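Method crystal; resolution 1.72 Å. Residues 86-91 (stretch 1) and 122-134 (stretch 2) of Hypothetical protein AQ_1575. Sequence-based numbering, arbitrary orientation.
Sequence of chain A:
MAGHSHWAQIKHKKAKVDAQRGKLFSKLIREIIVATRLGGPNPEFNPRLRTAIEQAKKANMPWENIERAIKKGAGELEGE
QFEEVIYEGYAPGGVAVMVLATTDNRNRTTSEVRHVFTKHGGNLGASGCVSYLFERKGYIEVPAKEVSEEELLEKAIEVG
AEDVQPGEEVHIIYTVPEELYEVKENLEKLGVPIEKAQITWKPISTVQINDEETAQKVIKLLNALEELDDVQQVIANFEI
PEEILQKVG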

ATOM      1  N   ILE A  86      -7.566  -8.753  -5.805  1.00 19.17           N
ATOM      2  CA  ILE A  86      -7.915  -7.352  -5.896  1.00 21.73           C
ATOM      3  C   ILE A  86      -9.395  -7.218  -5.765  1.00 20.07           C
ATOM      4  O   ILE A  86     -10.152  -7.827  -6.530  1.00 19.36           O
ATOM      5  CB  ILE A  86      -7.475  -6.762  -7.233  1.00 21.78           C
ATOM      6  CG1 ILE A  86      -5.959  -6.903  -7.333  1.00 22.28           C
ATOM      7  CG2 ILE A  86      -7.936  -5.310  -7.343  1.00 20.47           C
ATOM      8  CD1 ILE A  86      -5.292  -6.446  -6.079  1.00 27.83           C
ATOM      9  N   TYR A  87      -9.841  -6.445  -4.776  1.00 15.75           N
ATOM     10  CA  TYR A  87     -11.263  -6.218  -4.612  1.00 16.05           C
ATOM     11  C   TYR A  87     -11.563  -4.830  -5.130  1.00 14.02           C
ATOM     12  O   TYR A  87     -10.693  -3.954  -5.132  1.00 14.75           O
ATOM     13  CB  TYR A  87     -11.688  -6.321  -3.145  1.00 19.33           C
ATOM     14  CG  TYR A  87     -11.583  -7.718  -2.629  1.00 20.14           C
ATOM     15  CD1 TYR A  87     -12.550  -8.684  -2.948  1.00 19.69           C
ATOM     16  CD2 TYR A  87     -10.499  -8.096  -1.859  1.00 19.57           C
ATOM     17  CE1 TYR A  87     -12.412  -9.977  -2.504  1.00 21.73           C
ATOM     18  CE2 TYR A  87     -10.350  -9.393  -1.408  1.00 18.69           C
ATOM     19  CZ  TYR A  87     -11.310 -10.327  -1.738  1.00 22.14           C
ATOM     20  OH  TYR A  87     -11.103 -11.616  -1.281  1.00 21.37           O
ATOM     21  N   GLU A  88     -12.769  -4.665  -5.644  1.00 11.99           N
ATOM     22  CA  GLU A  88     -13.164  -3.384  -6.228  1.00 13.44           C
ATOM     23  C   GLU A  88     -14.592  -3.080  -5.776  1.00 14.60           C
ATOM     24  O   GLU A  88     -15.447  -3.962  -5.786  1.00 15.47           O
ATOM     25  CB  GLU A  88     -13.148  -3.509  -7.761  1.00 15.91           C
ATOM     26  CG  GLU A  88     -11.772  -3.722  -8.324  1.00 15.83           C
ATOM     27  CD  GLU A  88     -11.770  -3.934  -9.836  1.00 18.29           C
ATOM     28  OE1 GLU A  88     -12.338  -3.108 -10.597  1.00 17.11           O
ATOM     29  OE2 GLU A  88     -11.171  -4.937 -10.278  1.00 22.23           O
ATOM     30  N   GLY A  89     -14.851  -1.837  -5.356  1.00 16.38           N
ATOM     31  CA  GLY A  89     -16.184  -1.488  -4.934  1.00 16.55           C
ATOM     32  C   GLY A  89     -16.324   0.013  -4.777  1.00 17.57           C
ATOM     33  O   GLY A  89     -15.409   0.820  -5.128  1.00 14.52           O
ATOM     34  N   TYR A  90     -17.472   0.406  -4.236  1.00 18.83           N
ATOM     35  CA  TYR A  90     -17.767   1.823  -4.079  1.00 16.68           C
ATOM     36  C   TYR A  90     -18.119   2.169  -2.648  1.00 18.98           C
ATOM     37  O   TYR A  90     -18.774   1.390  -1.944  1.00 22.19           O
ATOM     38  CB  TYR A  90     -18.942   2.204  -4.993  1.00 17.58           C
ATOM     39  CG  TYR A  90     -18.585   2.339  -6.452  1.00 16.97           C
ATOM     40  CD1 TYR A  90     -18.192   3.566  -6.989  1.00 20.36           C
ATOM     41  CD2 TYR A  90     -18.537   1.217  -7.288  1.00 19.08           C
ATOM     42  CE1 TYR A  90     -17.763   3.678  -8.304  1.00 19.79           C
ATOM     43  CE2 TYR A  90     -18.108   1.315  -8.591  1.00 18.24           C
ATOM     44  CZ  TYR A  90     -17.719   2.542  -9.110  1.00 24.18           C
ATOM     45  OH  TYR A  90     -17.319   2.626 -10.438  1.00 25.01           O
ATOM     46  N   ALA A  91     -17.648   3.329  -2.218  1.00 20.39           N
ATOM     47  CA  ALA A  91     -17.939   3.846  -0.886  1.00 22.53           C
ATOM     48  C   ALA A  91     -19.005   4.907  -1.107  1.00 25.20           C
ATOM     49  O   ALA A  91     -19.305   5.279  -2.242  1.00 25.83           O
ATOM     50  CB  ALA A  91     -16.693   4.487  -0.292  1.00 23.94           C
ATOM     51  N   GLY A 122     -21.255   1.372   1.846  1.00 29.71           N
ATOM     52  CA  GLY A 122     -20.627   1.168   0.557  1.00 29.18           C
ATOM     53  C   GLY A 122     -21.156  -0.114  -0.032  1.00 27.63           C
ATOM     54  O   GLY A 122     -22.143  -0.678   0.464  1.00 28.45           O
ATOM     55  N   ASN A 123     -20.477  -0.605  -1.060  1.00 25.48           N
ATOM     56  CA  ASN A 123     -20.882  -1.817  -1.740  1.00 23.39           C
ATOM     57  C   ASN A 123     -19.752  -2.467  -2.500  1.00 20.30           C
ATOM     58  O   ASN A 123     -19.228  -1.890  -3.439  1.00 18.64           O
ATOM     59  CB  ASN A 123     -21.985  -1.522  -2.747  1.00 31.90           C
ATOM     60  CG  ASN A 123     -22.608  -2.771  -3.296  1.00 36.25           C
ATOM     61  OD1 ASN A 123     -23.062  -2.801  -4.441  1.00 40.16           O
ATOM     62  ND2 ASN A 123     -22.661  -3.818  -2.474  1.00 39.47           N
ATOM     63  N   LEU A 124     -19.396  -3.678  -2.105  1.00 23.72           N
ATOM     64  CA  LEU A 124     -18.356  -4.403  -2.809  1.00 22.01           C
ATOM     65  C   LEU A 124     -18.941  -4.809  -4.148  1.00 23.24           C
ATOM     66  O   LEU A 124     -20.065  -5.311  -4.205  1.00 22.25           O
ATOM     67  CB  LEU A 124     -17.971  -5.640  -2.017  1.00 21.35           C
ATOM     68  CG  LEU A 124     -16.929  -6.548  -2.659  1.00 20.69           C
ATOM     69  CD1 LEU A 124     -15.622  -5.810  -2.998  1.00 22.38           C
ATOM     70  CD2 LEU A 124     -16.692  -7.652  -1.656  1.00 21.84           C
ATOM     71  N   GLY A 125     -18.191  -4.587  -5.222  1.00 17.60           N
ATOM     72  CA  GLY A 125     -18.653  -4.929  -6.550  1.00 18.64           C
ATOM     73  C   GLY A 125     -17.851  -6.086  -7.120  1.00 18.71           C
ATOM     74  O   GLY A 125     -17.112  -6.776  -6.400  1.00 21.19           O
ATOM     75  N   ALA A 126     -18.005  -6.299  -8.418  1.00 21.24           N
ATOM     76  CA  ALA A 126     -17.326  -7.375  -9.102  1.00 20.94           C
ATOM     77  C   ALA A 126     -16.025  -6.905  -9.711  1.00 22.62           C
ATOM     78  O   ALA A 126     -15.784  -5.707  -9.858  1.00 20.96           O
ATOM     79  CB  ALA A 126     -18.213  -7.933 -10.195  1.00 31.79           C
ATOM     80  N   SER A 127     -15.180  -7.870 -10.054  1.00 23.70           N
ATOM     81  CA  SER A 127     -13.905  -7.588 -10.669  1.00 23.34           C
ATOM     82  C   SER A 127     -14.145  -6.705 -11.863  1.00 22.48           C
ATOM     83  O   SER A 127     -15.013  -6.980 -12.699  1.00 24.06           O
ATOM     84  CB  SER A 127     -13.238  -8.887 -11.118  1.00 34.92           C
ATOM     85  OG  SER A 127     -12.831  -9.657 -10.008  1.00 40.01           O
ATOM     86  N   GLY A 128     -13.412  -5.594 -11.911  1.00 24.45           N
ATOM     87  CA  GLY A 128     -13.546  -4.665 -13.012  1.00 22.44           C
ATOM     88  C   GLY A 128     -14.489  -3.484 -12.870  1.00 22.63           C
ATOM     89  O   GLY A 128     -14.520  -2.654 -13.767  1.00 26.22           O
ATOM     90  N   CYS A 129     -15.244  -3.384 -11.775  1.00 19.96           N
ATOM     91  CA  CYS A 129     -16.183  -2.275 -11.616  1.00 21.05           C
ATOM     92  C   CYS A 129     -15.552  -0.937 -11.350  1.00 20.22           C
ATOM     93  O   CYS A 129     -16.231   0.095 -11.417  1.00 20.50           O
ATOM     94  CB  CYS A 129     -17.221  -2.557 -10.529  1.00 20.06           C
ATOM     95  SG  CYS A 129     -16.654  -2.634  -8.837  1.00 21.31           S
ATOM     96  N   VAL A 130     -14.278  -0.915 -10.971  1.00 14.60           N
ATOM     97  CA  VAL A 130     -13.643   0.386 -10.794  1.00 15.02           C
ATOM     98  C   VAL A 130     -12.237   0.481 -11.385  1.00 16.41           C
ATOM     99  O   VAL A 130     -11.732   1.560 -11.537  1.00 15.11           O
ATOM    100  CB  VAL A 130     -13.522   0.773  -9.320  1.00 26.48           C
ATOM    101  CG1 VAL A 130     -12.944   2.148  -9.231  1.00 31.05           C
ATOM    102  CG2 VAL A 130     -14.890   0.736  -8.625  1.00 26.22           C
ATOM    103  N   SER A 131     -11.609  -0.621 -11.796  1.00 14.65           N
ATOM    104  CA  SER A 131     -10.221  -0.481 -12.216  1.00 15.18           C
ATOM    105  C   SER A 131      -9.907   0.455 -13.381  1.00 14.68           C
ATOM    106  O   SER A 131      -8.830   1.022 -13.437  1.00 15.35           O
ATOM    107  CB  SER A 131      -9.569  -1.882 -12.425  1.00 18.40           C
ATOM    108  OG  SER A 131     -10.184  -2.571 -13.489  1.00 18.28           O
ATOM    109  N   TYR A 132     -10.872   0.663 -14.269  1.00 14.39           N
ATOM    110  CA  TYR A 132     -10.693   1.557 -15.370  1.00 17.66           C
ATOM    111  C   TYR A 132     -10.538   2.995 -14.871  1.00 17.06           C
ATOM    112  O   TYR A 132     -10.217   3.863 -15.660  1.00 18.90           O
ATOM    113  CB  TYR A 132     -11.897   1.471 -16.310  1.00 17.83           C
ATOM    114  CG  TYR A 132     -13.201   1.765 -15.641  1.00 20.13           C
ATOM    115  CD1 TYR A 132     -14.007   0.729 -15.146  1.00 20.38           C
ATOM    116  CD2 TYR A 132     -13.649   3.086 -15.503  1.00 20.59           C
ATOM    117  CE1 TYR A 132     -15.230   0.995 -14.525  1.00 24.43           C
ATOM    118  CE2 TYR A 132     -14.878   3.357 -14.887  1.00 24.88           C
ATOM    119  CZ  TYR A 132     -15.653   2.304 -14.401  1.00 26.51           C
ATOM    120  OH  TYR A 132     -16.852   2.592 -13.773  1.00 29.48           O
ATOM    121  N   LEU A 133     -10.784   3.248 -13.583  1.00 15.68           N
ATOM    122  CA  LEU A 133     -10.618   4.608 -13.009  1.00 16.47           C
ATOM    123  C   LEU A 133      -9.259   4.825 -12.339  1.00 18.67           C
ATOM    124  O   LEU A 133      -8.998   5.882 -11.706  1.00 15.14           O
ATOM    125  CB  LEU A 133     -11.690   4.902 -11.956  1.00 18.35           C
ATOM    126  CG  LEU A 133     -13.115   4.909 -12.494  1.00 19.70           C
ATOM    127  CD1 LEU A 133     -14.099   5.249 -11.380  1.00 21.26           C
ATOM    128  CD2 LEU A 133     -13.181   5.910 -13.650  1.00 23.98           C
ATOM    129  N   PHE A 134      -8.391   3.830 -12.481  1.00 15.48           N
ATOM    130  CA  PHE A 134      -7.049   3.865 -11.889  1.00 16.55           C
ATOM    131  C   PHE A 134      -5.994   3.324 -12.849  1.00 15.84           C
ATOM    132  O   PHE A 134      -6.323   2.679 -13.860  1.00 15.31           O
ATOM    133  CB  PHE A 134      -7.033   2.955 -10.651  1.00 13.12           C
ATOM    134  CG  PHE A 134      -8.000   3.366  -9.575  1.00 13.94           C
ATOM    135  CD1 PHE A 134      -7.541   3.995  -8.429  1.00 16.25           C
ATOM    136  CD2 PHE A 134      -9.355   3.057  -9.677  1.00 17.64           C
ATOM    137  CE1 PHE A 134      -8.421   4.305  -7.377  1.00 17.01           C
ATOM    138  CE2 PHE A 134     -10.241   3.350  -8.659  1.00 18.14           C
ATOM    139  CZ  PHE A 134      -9.793   3.976  -7.496  1.00 19.10           C
TER
HETATM  140  O   HOH W   1     -10.355  -7.312  -9.468  1.00 22.99           O
HETATM  141  O   HOH W   2     -11.351 -10.531  -7.003  1.00 35.99           O
HETATM  142  O   HOH W   3     -14.321  -7.020  -5.964  1.00 19.80           O
HETATM  143  O   HOH W   4     -10.036  -4.969 -12.574  1.00 23.09           O

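Residues 86-90 lie in a strand that begins earlier in the chain and pairs antiparallel with the strand segment containing Asn123 and Leu124. Tyr90 and Asn123 are the hydrogen-bonded pair: Tyr90 N donates to Asn123 O (3.0 Å, N-H...O angle 170°) and Asn123 N donates to Tyr90 O (2.8 Å, 152°), so both residues have backbone donor and acceptor satisfied by each other. Gly89 and Leu124 make the adjoining non-hydrogen-bonded pair, with CA atoms 4.2 Å apart. The approach leaves no room at Gly89: an ideal CB would lie 2.7 Å from Asn123 O. Next to these pairs, Gly125 N donates to Glu88 O (2.9 Å, 148°). Water 3 bridges the other backbone groups of these two residues, accepting from Glu88 N (2.8 Å) and donating to Gly125 O (2.8 Å).

Beyond this pairing, the second stretch turns around the Glu88 carboxylate. A type II turn from Ala126 to Cys129, closed by Cys129 N to Ala126 O (3.1 Å), leads into a 3-10 segment, and backbone amides from both regions point at the acid. Gly128 N donates to Glu88 OE2 (2.8 Å, 161°), while Val130 N (3.0 Å, 164°) and Ser131 N (2.9 Å, 138°) both donate to Glu88 OE1. Cys129 N, although 3.1 Å from Glu88 OE1, has too poor an angle to count. Waters 1 and 4 each donate to Glu88 OE2 at 2.6 Å; water 1 also donates to Ile86 O (3.0 Å), and water 4 hydrogen-bonds Ser131 OG (2.6 Å). The buried carboxylate is thus satisfied by amides and water, without a cationic side chain from either stretch.

Tyr90 reaches the same loop: its OH donates to Cys129 O (2.9 Å), which lies at the ring edge, and its CE2 packs 3.3 Å from Val130 CG2. A looser apolar contact joins Tyr87 CB to Leu124 CD1 (4.0 Å).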